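Local coordinates for Ras-related protein Rab-21 (Homo sapiens, PDB 1YZU), which belongs to the Rab branch of the Ras family of small, P-loop nucleotide-binding proteins, at residues F7-L12 with V55-W60; V117-D122 with T148-N153. All blocks are in the same frame, centred on the assembly; numbering follows the deposited sequence.

Contact 1 of 2, residues F7-L12 with V55-W60; sequences FKVVLL and VNLAIW
K8 and W60 meet on one face of the two strands, where the lysine chain runs across the indole. With CG anti to the backbone N (chi1 170°) and the rest of the chain extended, K8 CE lies over the five-membered ring of W60, 3.8 Å from its centroid, in a CH-pi contact. NZ, 4.6 Å from the same centroid, adds a cation-pi component, although NZ is chiefly held by a hydrogen bond to Y75 O and a salt bridge to D78. F43 meets the W60 ring as well, its plane turned by about 25°.

Five backbone hydrogen bonds join the strands in a parallel ladder that pairs F7 with L57 and V10 with W60. At its start F7 N donates to N56 O (2.8 Å), and A58 N returns a nearly straight bond to F7 O (3.0 Å). V9 then serves both ways, its N bonded to A58 O and its O taking W60 N. L11 N ends the series on W60 O. The pair belongs to the six-stranded mixed sheet of the Ras fold, in which strand 5-13 lies between 53-61 and 81-87.

Apolar contacts run along the face bearing F7, V9, L57 and I59. V9 CG2, beside its own backbone N, abuts L57 CD1 at 3.6 Å, and V55 CG1 comes obliquely to F7 CD1 at 3.8 Å. Further along, L11 CD1 touches I59 CG2 (3.7 Å), and V23 of helix 19-28 packs on both residues. Helix 156-167 covers the same face through F160, L163 and M167.

Contact 2 of 2, residues V117-D122 with T148-N153; sequences VGNKID and TSAKQN. With GNP (phosphoaminophosphonic acid-guanylate ester), chain D.
T148 ties into the end of strand 113-119 through its backbone, its N bonded to G118 O (2.9 Å) and its O taking I121 N (3.1 Å) and, weakly, K120 N. Its OG1, set between the backbone N and carbonyl carbon (chi1 58°), donates to N119 OD1 at 2.9 Å. The A150 N-H is shared, both bonds weak, between that OD1 and GNP O6. These bonds, with that of ND2 to V17 O, help hold the N119 amide with ND2 toward GNP N7.

Residues 119-122 form the NKxD motif of Ras-like proteins and 149-151 the SAK motif, together framing the guanine. D122 grips its edge with two nearly straight bonds, OD1 accepting from N1 (2.8 Å) and OD2 from N2 (2.6 Å). S149 OG lies beside OD1, but so close in the model that this bond's details are doubtful. K151 N gives O6 a straighter bond (3.2 Å, 168°). The extended K120 chain crosses one face of the base, CG 3.6 Å from C6, and K151 CB approaches the opposite face. K120 NZ continues to O4', C16 O and D87.

L22 of helix 19-28 packs on N119 and T148, L159 of helix 156-167 on V117 and T148, while strand 81-87 flanks V117 and N119.

From the N terminus, strand 5-13 leads into helix 19-28 and strand 42-50 before strand 53-61 returns to pair with it, so contact 1 closes a 42-residue excursion. Contact 2 opens only later, at the end of strand 113-119, and closes over 25 residues that include helix 131-139 and most of strand 144-148. The two closures are therefore in series, neither nested nor crossed. They lie on opposite sides of the chain's centre, their own centres about 19 Å apart, yet share one sheet: strand 81-87 runs between 5-13 and 113-119, and its I83 touches V9, L11 and V117. Helices 19-28 and 156-167 pack against both.

Contact 1 of 2, residues F7-L12 with V55-W60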
loop_
_atom_site.group_PDB
_atom_site.type_symbol
_atom_site.label_atom_id
_atom_site.label_comp_id
_atom_site.label_asym_id
_atom_site.label_seq_id
_atom_site.Cartn_x
_atom_site.Cartn_y
_atom_site.Cartn_z
ATOM N N PHE A 7 -11.228 4.225 9.365
ATOM C CA PHE A 7 -9.772 4.058 9.208
ATOM C C PHE A 7 -9.191 4.823 8.015
ATOM O O PHE A 7 -9.833 4.948 6.985
ATOM C CB PHE A 7 -9.396 2.576 9.054
ATOM C CG PHE A 7 -9.603 1.749 10.294
ATOM C CD1 PHE A 7 -10.225 0.492 10.213
ATOM C CD2 PHE A 7 -9.183 2.204 11.550
ATOM C CE1 PHE A 7 -10.404 -0.281 11.348
ATOM C CE2 PHE A 7 -9.386 1.439 12.681
ATOM C CZ PHE A 7 -9.985 0.195 12.579
ATOM N N LYS A 8 -7.954 5.294 8.174
ATOM C CA LYS A 8 -7.203 5.978 7.129
ATOM C C LYS A 8 -5.970 5.146 6.765
ATOM O O LYS A 8 -5.268 4.648 7.636
ATOM C CB LYS A 8 -6.794 7.383 7.597
ATOM C CG LYS A 8 -5.815 8.096 6.675
ATOM C CD LYS A 8 -5.850 9.579 6.902
ATOM C CE LYS A 8 -4.719 10.299 6.183
ATOM N NZ LYS A 8 -4.742 11.767 6.539
ATOM N N VAL A 9 -5.722 4.996 5.473
ATOM C CA VAL A 9 -4.652 4.151 4.970
ATOM C C VAL A 9 -3.975 4.946 3.866
ATOM O O VAL A 9 -4.638 5.576 3.072
ATOM C CB VAL A 9 -5.247 2.787 4.461
ATOM C CG1 VAL A 9 -4.293 2.010 3.582
ATOM C CG2 VAL A 9 -5.678 1.932 5.646
ATOM N N VAL A 10 -2.653 4.927 3.814
ATOM C CA VAL A 10 -1.948 5.667 2.776
ATOM C C VAL A 10 -1.095 4.709 1.965
ATOM O O VAL A 10 -0.584 3.755 2.500
ATOM C CB VAL A 10 -1.126 6.841 3.354
ATOM C CG1 VAL A 10 -0.097 6.364 4.331
ATOM C CG2 VAL A 10 -0.479 7.643 2.229
ATOM N N LEU A 11 -0.995 4.978 0.668
ATOM C CA LEU A 11 -0.294 4.153 -0.289
ATOM C C LEU A 11 1.024 4.805 -0.648
ATOM O O LEU A 11 1.063 5.986 -0.980
ATOM C CB LEU A 11 -1.119 4.048 -1.575
ATOM C CG LEU A 11 -2.423 3.274 -1.447
ATOM C CD1 LEU A 11 -3.346 3.619 -2.567
ATOM C CD2 LEU A 11 -2.144 1.796 -1.456
ATOM N N LEU A 12 2.096 4.025 -0.604
ATOM C CA LEU A 12 3.436 4.542 -0.838
ATOM C C LEU A 12 4.221 3.567 -1.700
ATOM O O LEU A 12 3.812 2.431 -1.863
ATOM C CB LEU A 12 4.168 4.733 0.485
ATOM C CG LEU A 12 3.485 5.538 1.579
ATOM C CD1 LEU A 12 4.145 5.300 2.905
ATOM C CD2 LEU A 12 3.543 6.999 1.215
ATOM N N VAL A 55 -17.116 -0.939 8.769
ATOM C CA VAL A 55 -15.817 -0.294 8.727
ATOM C C VAL A 55 -15.789 0.634 7.530
ATOM O O VAL A 55 -15.958 0.188 6.380
ATOM C CB VAL A 55 -14.682 -1.301 8.531
ATOM C CG1 VAL A 55 -13.324 -0.573 8.366
ATOM C CG2 VAL A 55 -14.634 -2.301 9.675
ATOM N N ASN A 56 -15.582 1.922 7.807
ATOM C CA ASN A 56 -15.369 2.931 6.779
ATOM C C ASN A 56 -13.888 3.124 6.563
ATOM O O ASN A 56 -13.137 3.413 7.496
ATOM C CB ASN A 56 -16.002 4.251 7.197
ATOM C CG ASN A 56 -17.503 4.196 7.159
ATOM O OD1 ASN A 56 -18.081 3.758 6.165
ATOM N ND2 ASN A 56 -18.149 4.624 8.243
ATOM N N LEU A 57 -13.470 2.949 5.320
ATOM C CA LEU A 57 -12.065 2.961 4.979
ATOM C C LEU A 57 -11.808 4.033 3.907
ATOM O O LEU A 57 -12.414 4.019 2.843
ATOM C CB LEU A 57 -11.646 1.559 4.508
ATOM C CG LEU A 57 -10.206 1.337 4.026
ATOM C CD1 LEU A 57 -9.177 1.602 5.118
ATOM C CD2 LEU A 57 -10.055 -0.086 3.494
ATOM N N ALA A 58 -10.937 4.980 4.240
ATOM C CA ALA A 58 -10.443 5.982 3.306
ATOM C C ALA A 58 -9.034 5.567 2.917
ATOM O O ALA A 58 -8.196 5.314 3.792
ATOM C CB ALA A 58 -10.421 7.350 3.956
ATOM N N ILE A 59 -8.802 5.440 1.614
ATOM C CA ILE A 59 -7.527 5.014 1.106
ATOM C C ILE A 59 -6.937 6.175 0.330
ATOM O O ILE A 59 -7.577 6.732 -0.572
ATOM C CB ILE A 59 -7.668 3.764 0.236
ATOM C CG1 ILE A 59 -8.303 2.630 1.069
ATOM C CG2 ILE A 59 -6.318 3.332 -0.303
ATOM C CD1 ILE A 59 -9.066 1.527 0.240
ATOM N N TRP A 60 -5.731 6.552 0.728
ATOM C CA TRP A 60 -5.040 7.693 0.191
ATOM C C TRP A 60 -3.946 7.237 -0.772
ATOM O O TRP A 60 -3.221 6.259 -0.514
ATOM C CB TRP A 60 -4.453 8.498 1.326
ATOM C CG TRP A 60 -5.491 9.159 2.127
ATOM C CD1 TRP A 60 -6.307 8.592 3.048
ATOM C CD2 TRP A 60 -5.862 10.520 2.057
ATOM N NE1 TRP A 60 -7.162 9.530 3.578
ATOM C CE2 TRP A 60 -6.900 10.726 2.984
ATOM C CE3 TRP A 60 -5.406 11.598 1.306
ATOM C CZ2 TRP A 60 -7.484 11.965 3.184
ATOM C CZ3 TRP A 60 -5.991 12.830 1.497
ATOM C CH2 TRP A 60 -7.012 13.007 2.434
#

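Contact 2 of 2, residues V117-D122 with T148-N153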
loop_
_atom_site.group_PDB
_atom_site.type_symbol
_atom_site.label_atom_id
_atom_site.label_comp_id
_atom_site.label_asym_id
_atom_site.label_seq_id
_atom_site.Cartn_x
_atom_site.Cartn_y
_atom_site.Cartn_z
ATOM N N VAL A 117 3.935 -4.595 0.029
ATOM C CA VAL A 117 3.194 -5.271 -1.045
ATOM C C VAL A 117 3.988 -5.438 -2.332
ATOM O O VAL A 117 4.302 -4.462 -3.031
ATOM C CB VAL A 117 1.862 -4.557 -1.345
ATOM C CG1 VAL A 117 1.126 -5.255 -2.480
ATOM C CG2 VAL A 117 0.983 -4.535 -0.098
ATOM N N GLY A 118 4.320 -6.696 -2.625
ATOM C CA GLY A 118 4.882 -7.079 -3.911
ATOM C C GLY A 118 3.753 -7.205 -4.904
ATOM O O GLY A 118 3.048 -8.210 -4.923
ATOM N N ASN A 119 3.574 -6.161 -5.708
ATOM C CA ASN A 119 2.518 -6.112 -6.725
ATOM C C ASN A 119 3.044 -6.638 -8.066
ATOM O O ASN A 119 4.264 -6.713 -8.290
ATOM C CB ASN A 119 2.004 -4.675 -6.845
ATOM C CG ASN A 119 0.796 -4.528 -7.772
ATOM O OD1 ASN A 119 -0.188 -5.271 -7.684
ATOM N ND2 ASN A 119 0.861 -3.525 -8.647
ATOM N N LYS A 120 2.102 -7.021 -8.926
ATOM C CA LYS A 120 2.340 -7.463 -10.321
ATOM C C LYS A 120 2.764 -8.920 -10.370
ATOM O O LYS A 120 3.729 -9.258 -11.046
ATOM C CB LYS A 120 3.382 -6.600 -11.070
ATOM C CG LYS A 120 3.162 -5.115 -10.998
ATOM C CD LYS A 120 3.930 -4.421 -12.106
ATOM C CE LYS A 120 3.915 -2.919 -11.971
ATOM N NZ LYS A 120 4.301 -2.225 -13.233
ATOM N N ILE A 121 2.039 -9.779 -9.671
ATOM C CA ILE A 121 2.359 -11.218 -9.671
ATOM C C ILE A 121 1.858 -11.934 -10.927
ATOM O O ILE A 121 2.100 -13.119 -11.105
ATOM C CB ILE A 121 1.823 -11.943 -8.403
ATOM C CG1 ILE A 121 0.294 -11.954 -8.373
ATOM C CG2 ILE A 121 2.447 -11.324 -7.132
ATOM C CD1 ILE A 121 -0.298 -12.587 -7.129
ATOM N N ASP A 122 1.151 -11.210 -11.790
ATOM C CA ASP A 122 0.809 -11.714 -13.112
ATOM C C ASP A 122 2.040 -11.761 -14.011
ATOM O O ASP A 122 2.030 -12.428 -15.032
ATOM C CB ASP A 122 -0.306 -10.862 -13.756
ATOM C CG ASP A 122 -0.007 -9.370 -13.717
ATOM O OD1 ASP A 122 -0.123 -8.778 -12.620
ATOM O OD2 ASP A 122 0.360 -8.806 -14.773
ATOM N N THR A 148 0.298 -9.170 -4.584
ATOM C CA THR A 148 -0.906 -8.764 -5.329
ATOM C C THR A 148 -0.714 -8.693 -6.848
ATOM O O THR A 148 0.407 -8.543 -7.356
ATOM C CB THR A 148 -1.455 -7.357 -4.881
ATOM O OG1 THR A 148 -0.437 -6.374 -5.054
ATOM C CG2 THR A 148 -1.901 -7.354 -3.458
ATOM N N SER A 149 -1.840 -8.820 -7.550
ATOM C CA SER A 149 -1.955 -8.361 -8.926
ATOM C C SER A 149 -3.207 -7.494 -9.011
ATOM O O SER A 149 -4.333 -7.991 -8.806
ATOM C CB SER A 149 -2.092 -9.519 -9.914
ATOM O OG SER A 149 -1.963 -9.053 -11.242
ATOM N N ALA A 150 -2.999 -6.206 -9.312
ATOM C CA ALA A 150 -4.103 -5.300 -9.591
ATOM C C ALA A 150 -4.755 -5.618 -10.945
ATOM O O ALA A 150 -5.954 -5.541 -11.070
ATOM C CB ALA A 150 -3.636 -3.857 -9.559
ATOM N N LYS A 151 -3.946 -5.966 -11.939
ATOM C CA LYS A 151 -4.422 -6.282 -13.284
ATOM C C LYS A 151 -5.347 -7.502 -13.303
ATOM O O LYS A 151 -6.384 -7.500 -13.976
ATOM C CB LYS A 151 -3.223 -6.553 -14.195
ATOM C CG LYS A 151 -3.578 -6.815 -15.652
ATOM C CD LYS A 151 -2.398 -6.441 -16.571
ATOM C CE LYS A 151 -2.661 -6.854 -18.015
ATOM N NZ LYS A 151 -1.647 -6.269 -18.939
ATOM N N GLN A 152 -4.956 -8.534 -12.548
ATOM C CA GLN A 152 -5.679 -9.803 -12.494
ATOM C C GLN A 152 -6.576 -9.923 -11.273
ATOM O O GLN A 152 -7.135 -10.983 -11.005
ATOM C CB GLN A 152 -4.669 -10.952 -12.525
ATOM C CG GLN A 152 -3.846 -11.017 -13.830
ATOM C CD GLN A 152 -4.727 -11.110 -15.071
ATOM O OE1 GLN A 152 -5.905 -11.496 -14.993
ATOM N NE2 GLN A 152 -4.154 -10.777 -16.228
ATOM N N ASN A 153 -6.711 -8.823 -10.532
ATOM C CA ASN A 153 -7.461 -8.784 -9.282
ATOM C C ASN A 153 -7.246 -9.980 -8.356
ATOM O O ASN A 153 -8.175 -10.720 -8.071
ATOM C CB ASN A 153 -8.951 -8.622 -9.535
ATOM C CG ASN A 153 -9.708 -8.350 -8.248
ATOM O OD1 ASN A 153 -9.121 -7.905 -7.264
ATOM N ND2 ASN A 153 -10.999 -8.596 -8.248
HETATM P PG GNP D . 2.516 6.919 -9.795
HETATM O O1G GNP D . 3.333 7.667 -10.843
HETATM O O2G GNP D . 1.114 7.459 -9.562
HETATM O O3G GNP D . 3.386 6.916 -8.523
HETATM N N3B GNP D . 2.475 5.370 -10.198
HETATM P PB GNP D . 1.548 4.241 -9.557
HETATM O O1B GNP D . 2.242 3.481 -8.486
HETATM O O2B GNP D . 0.300 4.929 -9.153
HETATM O O3A GNP D . 1.349 3.205 -10.687
HETATM P PA GNP D . 0.136 2.867 -11.585
HETATM O O1A GNP D . -0.991 2.358 -10.754
HETATM O O2A GNP D . -0.162 3.989 -12.492
HETATM O "O5'" GNP D . 0.623 1.690 -12.507
HETATM C "C5'" GNP D . 1.804 1.947 -13.293
HETATM C "C4'" GNP D . 1.975 0.935 -14.404
HETATM O "O4'" GNP D . 1.995 -0.367 -13.777
HETATM C "C3'" GNP D . 0.825 0.910 -15.410
HETATM O "O3'" GNP D . 1.246 0.527 -16.755
HETATM C "C2'" GNP D . -0.109 -0.112 -14.769
HETATM O "O2'" GNP D . -1.033 -0.645 -15.675
HETATM C "C1'" GNP D . 0.923 -1.141 -14.281
HETATM N N9 GNP D . 0.412 -2.049 -13.250
HETATM C C8 GNP D . -0.131 -1.725 -12.024
HETATM N N7 GNP D . -0.526 -2.768 -11.325
HETATM C C5 GNP D . -0.210 -3.857 -12.134
HETATM C C6 GNP D . -0.357 -5.256 -11.927
HETATM O O6 GNP D . -0.850 -5.878 -10.956
HETATM N N1 GNP D . 0.078 -5.989 -13.042
HETATM C C2 GNP D . 0.662 -5.476 -14.172
HETATM N N2 GNP D . 1.036 -6.360 -15.120
HETATM N N3 GNP D . 0.829 -4.178 -14.362
HETATM C C4 GNP D . 0.368 -3.428 -13.324
#